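Local coordinates for protein Endonuclease/exonuclease/phosphatase (PDB 4RUW) that belongs to the endonuclease/exonuclease/phosphatase family, with a DNase I-like domain followed by an Ig-like domain, and carries a bound zinc ion, at residues H125-H137 with P173-T185. Sequence-based numbering, arbitrary orientation.
Sequences HTWFGLTEVDLPH and PGGKLRRSLLTVT. With ZN (zinc ion), chain B.
A chi1 of -173° swings Glu-132 CG to the far side from its backbone N, and the extended chain beyond carries the carboxylate to Lys-176, whose chain bends at chi3 (-67°) and crosses it at about a right angle. Glu-132 OE2 offers its anti lone pair to Lys-176 NZ at 3.0 Å, forming a salt bridge. A long, flexible lysine suits this place, because the same NZ reaches Val-133 O at 2.8 Å, nearly in line with the carbonyl, and Asp-134 O more weakly. Arg-178 runs alongside Glu-132 in a long salt bridge, no N-H pointing at OE2; a water joins Arg-178 NH1 to Glu-132 OE1, and Glu-172 pairs with NH2. Ser-180 OG, small enough for close backbone approach, donates to Leu-130 O at 2.8 Å from above the carbonyl plane. Leu-182 CD2 lies near Gly-129 N, where no side chain obstructs it, while CD1 packs 3.6 Å from Trp-127 CD1. Single waters join Thr-131 O to Arg-179 O and Val-133 N to Leu-177 O. Strands 125-133 and 179-188 run antiparallel but belong to the two facing sheets of the DNase I-like sandwich: 125-133, bulged at Thr-131 and Glu-132 opposite Asn-147, edges one beside 146-153, while 179-188 lies between 157-166 and 192-200.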
loop_
_atom_site.group_PDB
_atom_site.type_symbol
_atom_site.label_atom_id
_atom_site.label_comp_id
_atom_site.label_asym_id
_atom_site.label_seq_id
_atom_site.Cartn_x
_atom_site.Cartn_y
_atom_site.Cartn_z
ATOM N N HIS A 125 -2.155 6.252 -21.557
ATOM C CA HIS A 125 -3.429 5.911 -20.925
ATOM C C HIS A 125 -3.430 6.509 -19.533
ATOM O O HIS A 125 -2.665 6.084 -18.672
ATOM C CB HIS A 125 -3.596 4.395 -20.879
ATOM C CG HIS A 125 -3.380 3.747 -22.205
ATOM N ND1 HIS A 125 -4.293 3.830 -23.228
ATOM C CD2 HIS A 125 -2.333 3.032 -22.691
ATOM C CE1 HIS A 125 -3.830 3.188 -24.288
ATOM N NE2 HIS A 125 -2.644 2.690 -23.980
ATOM N N THR A 126 -4.263 7.524 -19.327
ATOM C CA THR A 126 -4.276 8.256 -18.069
ATOM C C THR A 126 -5.704 8.455 -17.587
ATOM O O THR A 126 -6.619 8.646 -18.392
ATOM C CB THR A 126 -3.635 9.646 -18.225
ATOM O OG1 THR A 126 -4.432 10.443 -19.111
ATOM C CG2 THR A 126 -2.215 9.533 -18.756
ATOM N N TRP A 127 -5.888 8.421 -16.271
ATOM C CA TRP A 127 -7.190 8.707 -15.694
ATOM C C TRP A 127 -7.032 9.553 -14.440
ATOM O O TRP A 127 -6.209 9.250 -13.582
ATOM C CB TRP A 127 -7.946 7.421 -15.348
ATOM C CG TRP A 127 -9.410 7.674 -15.257
ATOM C CD1 TRP A 127 -10.086 8.223 -14.206
ATOM C CD2 TRP A 127 -10.381 7.447 -16.284
ATOM N NE1 TRP A 127 -11.418 8.335 -14.510
ATOM C CE2 TRP A 127 -11.628 7.863 -15.781
ATOM C CE3 TRP A 127 -10.316 6.921 -17.578
ATOM C CZ2 TRP A 127 -12.805 7.769 -16.525
ATOM C CZ3 TRP A 127 -11.482 6.831 -18.317
ATOM C CH2 TRP A 127 -12.710 7.251 -17.789
ATOM N N PHE A 128 -7.836 10.606 -14.339
ATOM C CA PHE A 128 -7.852 11.491 -13.180
ATOM C C PHE A 128 -9.117 11.207 -12.371
ATOM O O PHE A 128 -10.237 11.285 -12.898
ATOM C CB PHE A 128 -7.854 12.941 -13.674
ATOM C CG PHE A 128 -8.007 13.988 -12.593
ATOM C CD1 PHE A 128 -6.898 14.493 -11.935
ATOM C CD2 PHE A 128 -9.255 14.518 -12.281
ATOM C CE1 PHE A 128 -7.026 15.494 -10.981
ATOM C CE2 PHE A 128 -9.388 15.516 -11.318
ATOM C CZ PHE A 128 -8.274 16.002 -10.671
ATOM N N GLY A 129 -8.943 10.866 -11.097
ATOM C CA GLY A 129 -10.063 10.586 -10.217
ATOM C C GLY A 129 -10.196 11.689 -9.189
ATOM O O GLY A 129 -9.405 11.769 -8.252
ATOM N N LEU A 130 -11.193 12.545 -9.373
ATOM C CA LEU A 130 -11.408 13.692 -8.510
ATOM C C LEU A 130 -11.558 13.307 -7.040
ATOM O O LEU A 130 -12.301 12.379 -6.715
ATOM C CB LEU A 130 -12.676 14.401 -8.974
ATOM C CG LEU A 130 -13.134 15.612 -8.175
ATOM C CD1 LEU A 130 -12.150 16.744 -8.324
ATOM C CD2 LEU A 130 -14.528 16.029 -8.631
ATOM N N THR A 131 -10.876 14.038 -6.158
ATOM C CA THR A 131 -11.041 13.852 -4.718
ATOM C C THR A 131 -11.656 15.061 -4.009
ATOM O O THR A 131 -12.308 14.905 -2.978
ATOM C CB THR A 131 -9.705 13.522 -3.991
ATOM O OG1 THR A 131 -8.913 14.706 -3.866
ATOM C CG2 THR A 131 -8.916 12.456 -4.726
ATOM N N GLU A 132 -11.431 16.263 -4.535
ATOM C CA GLU A 132 -11.804 17.473 -3.814
ATOM C C GLU A 132 -11.819 18.655 -4.764
ATOM O O GLU A 132 -10.989 18.725 -5.666
ATOM C CB GLU A 132 -10.794 17.744 -2.690
ATOM C CG GLU A 132 -11.200 18.905 -1.787
ATOM C CD GLU A 132 -10.278 19.118 -0.604
ATOM O OE1 GLU A 132 -9.419 18.248 -0.336
ATOM O OE2 GLU A 132 -10.433 20.161 0.067
ATOM N N VAL A 133 -12.745 19.589 -4.560
ATOM C CA VAL A 133 -12.746 20.839 -5.317
ATOM C C VAL A 133 -12.593 22.038 -4.398
ATOM O O VAL A 133 -12.796 21.932 -3.188
ATOM C CB VAL A 133 -14.027 21.013 -6.160
ATOM C CG1 VAL A 133 -14.148 19.877 -7.161
ATOM C CG2 VAL A 133 -15.256 21.091 -5.266
ATOM N N ASP A 134 -12.213 23.169 -4.988
ATOM C CA ASP A 134 -12.157 24.455 -4.294
ATOM C C ASP A 134 -11.287 24.418 -3.045
ATOM O O ASP A 134 -11.758 24.665 -1.930
ATOM C CB ASP A 134 -13.564 24.958 -3.973
ATOM C CG ASP A 134 -14.385 25.196 -5.221
ATOM O OD1 ASP A 134 -13.796 25.233 -6.323
ATOM O OD2 ASP A 134 -15.617 25.358 -5.102
ATOM N N LEU A 135 -10.009 24.119 -3.252
ATOM C CA LEU A 135 -9.046 24.017 -2.173
ATOM C C LEU A 135 -8.365 25.351 -1.922
ATOM O O LEU A 135 -8.185 26.151 -2.844
ATOM C CB LEU A 135 -7.979 22.972 -2.514
ATOM C CG LEU A 135 -8.450 21.539 -2.795
ATOM C CD1 LEU A 135 -8.831 21.335 -4.261
ATOM C CD2 LEU A 135 -7.402 20.521 -2.376
ATOM N N PRO A 136 -7.972 25.593 -0.669
ATOM C CA PRO A 136 -7.143 26.759 -0.361
ATOM C C PRO A 136 -5.824 26.724 -1.139
ATOM O O PRO A 136 -5.149 25.696 -1.186
ATOM C CB PRO A 136 -6.894 26.621 1.145
ATOM C CG PRO A 136 -8.064 25.835 1.640
ATOM C CD PRO A 136 -8.350 24.849 0.543
ATOM N N HIS A 137 -5.501 27.844 -1.776
ATOM C CA HIS A 137 -4.228 28.051 -2.453
ATOM C C HIS A 137 -3.728 29.412 -1.992
ATOM O O HIS A 137 -4.430 30.407 -2.148
ATOM C CB HIS A 137 -4.421 28.098 -3.970
ATOM C CG HIS A 137 -4.622 26.761 -4.615
ATOM N ND1 HIS A 137 -5.736 25.975 -4.386
ATOM C CD2 HIS A 137 -3.866 26.083 -5.512
ATOM C CE1 HIS A 137 -5.645 24.870 -5.106
ATOM N NE2 HIS A 137 -4.516 24.904 -5.797
ATOM N N PRO A 173 -18.835 16.708 10.189
ATOM C CA PRO A 173 -20.141 16.131 9.844
ATOM C C PRO A 173 -20.840 16.946 8.761
ATOM O O PRO A 173 -20.911 18.173 8.865
ATOM C CB PRO A 173 -20.910 16.190 11.165
ATOM C CG PRO A 173 -19.838 16.141 12.220
ATOM C CD PRO A 173 -18.640 16.844 11.644
ATOM N N GLY A 174 -21.302 16.268 7.714
ATOM C CA GLY A 174 -21.997 16.915 6.617
ATOM C C GLY A 174 -21.119 17.795 5.742
ATOM O O GLY A 174 -21.632 18.548 4.921
ATOM N N GLY A 175 -19.800 17.694 5.901
ATOM C CA GLY A 175 -18.865 18.573 5.211
ATOM C C GLY A 175 -18.499 18.156 3.798
ATOM O O GLY A 175 -19.054 17.210 3.249
ATOM N N LYS A 176 -17.582 18.880 3.180
ATOM C CA LYS A 176 -17.209 18.610 1.805
ATOM C C LYS A 176 -16.418 17.291 1.631
ATOM O O LYS A 176 -15.778 16.868 2.499
ATOM C CB LYS A 176 -16.388 19.765 1.198
ATOM C CG LYS A 176 -14.997 19.796 1.708
ATOM C CD LYS A 176 -14.159 21.011 1.334
ATOM C CE LYS A 176 -13.859 21.093 -0.128
ATOM N NZ LYS A 176 -12.750 22.044 -0.363
ATOM N N LEU A 177 -16.496 16.744 0.463
ATOM C CA LEU A 177 -15.698 15.572 0.165
ATOM C C LEU A 177 -14.246 15.970 -0.089
ATOM O O LEU A 177 -13.970 16.998 -0.711
ATOM C CB LEU A 177 -16.300 14.819 -1.009
ATOM C CG LEU A 177 -17.604 14.130 -0.604
ATOM C CD1 LEU A 177 -18.390 13.689 -1.826
ATOM C CD2 LEU A 177 -17.310 12.952 0.315
ATOM N N ARG A 178 -13.326 15.161 0.434
ATOM C CA ARG A 178 -11.898 15.448 0.355
ATOM C C ARG A 178 -11.066 14.293 -0.194
ATOM O O ARG A 178 -9.976 14.527 -0.727
ATOM C CB ARG A 178 -11.347 15.826 1.729
ATOM C CG ARG A 178 -12.015 17.034 2.347
ATOM C CD ARG A 178 -11.535 17.274 3.768
ATOM N NE ARG A 178 -12.297 18.350 4.395
ATOM C CZ ARG A 178 -11.982 19.640 4.325
ATOM N NH1 ARG A 178 -10.902 20.031 3.661
ATOM N NH2 ARG A 178 -12.754 20.542 4.919
ATOM N N ARG A 179 -11.548 13.058 -0.045
ATOM C CA ARG A 179 -10.762 11.874 -0.401
ATOM C C ARG A 179 -11.610 10.962 -1.270
ATOM O O ARG A 179 -12.842 10.917 -1.123
ATOM C CB ARG A 179 -10.345 11.107 0.859
ATOM C CG ARG A 179 -9.603 11.946 1.892
ATOM C CD ARG A 179 -8.308 12.521 1.365
ATOM N NE ARG A 179 -7.677 13.354 2.383
ATOM C CZ ARG A 179 -6.479 13.909 2.260
ATOM N NH1 ARG A 179 -5.778 13.714 1.153
ATOM N NH2 ARG A 179 -5.984 14.645 3.249
ATOM N N SER A 180 -10.977 10.216 -2.169
ATOM C CA SER A 180 -11.709 9.227 -2.953
ATOM C C SER A 180 -10.809 8.093 -3.407
ATOM O O SER A 180 -9.578 8.176 -3.303
ATOM C CB SER A 180 -12.387 9.873 -4.165
ATOM O OG SER A 180 -11.426 10.297 -5.118
ATOM N N LEU A 181 -11.442 7.037 -3.903
ATOM C CA LEU A 181 -10.772 5.879 -4.468
ATOM C C LEU A 181 -11.013 5.867 -5.970
ATOM O O LEU A 181 -12.151 6.049 -6.414
ATOM C CB LEU A 181 -11.361 4.616 -3.851
ATOM C CG LEU A 181 -11.039 3.294 -4.538
ATOM C CD1 LEU A 181 -9.581 2.935 -4.369
ATOM C CD2 LEU A 181 -11.939 2.190 -4.013
ATOM N N LEU A 182 -9.945 5.677 -6.745
ATOM C CA LEU A 182 -10.037 5.528 -8.193
ATOM C C LEU A 182 -9.699 4.088 -8.557
ATOM O O LEU A 182 -8.661 3.573 -8.158
ATOM C CB LEU A 182 -9.058 6.473 -8.889
ATOM C CG LEU A 182 -8.855 6.253 -10.389
ATOM C CD1 LEU A 182 -10.173 6.413 -11.146
ATOM C CD2 LEU A 182 -7.789 7.193 -10.927
ATOM N N THR A 183 -10.577 3.437 -9.316
ATOM C CA THR A 183 -10.328 2.072 -9.756
ATOM C C THR A 183 -10.389 1.996 -11.274
ATOM O O THR A 183 -11.332 2.493 -11.888
ATOM C CB THR A 183 -11.361 1.097 -9.143
ATOM O OG1 THR A 183 -11.254 1.143 -7.715
ATOM C CG2 THR A 183 -11.135 -0.325 -9.637
ATOM N N VAL A 184 -9.382 1.372 -11.874
ATOM C CA VAL A 184 -9.370 1.157 -13.310
ATOM C C VAL A 184 -8.653 -0.151 -13.614
ATOM O O VAL A 184 -7.726 -0.532 -12.915
ATOM C CB VAL A 184 -8.729 2.349 -14.054
ATOM C CG1 VAL A 184 -7.239 2.463 -13.744
ATOM C CG2 VAL A 184 -9.009 2.262 -15.554
ATOM N N THR A 185 -9.110 -0.855 -14.638
ATOM C CA THR A 185 -8.475 -2.093 -15.048
ATOM C C THR A 185 -7.505 -1.823 -16.183
ATOM O O THR A 185 -7.850 -1.140 -17.156
ATOM C CB THR A 185 -9.517 -3.126 -15.488
ATOM O OG1 THR A 185 -10.364 -3.416 -14.375
ATOM C CG2 THR A 185 -8.855 -4.400 -15.958
HETATM ZN ZN ZN B . -3.867 23.619 -7.183
HETATM O O HOH W 1 -9.412 9.244 -6.767
HETATM O O HOH W 2 -7.827 15.916 -1.538
HETATM O O HOH W 3 -14.082 12.882 -2.754
HETATM O O HOH W 4 -8.859 18.434 2.267
HETATM O O HOH W 5 -14.887 18.620 -2.715
#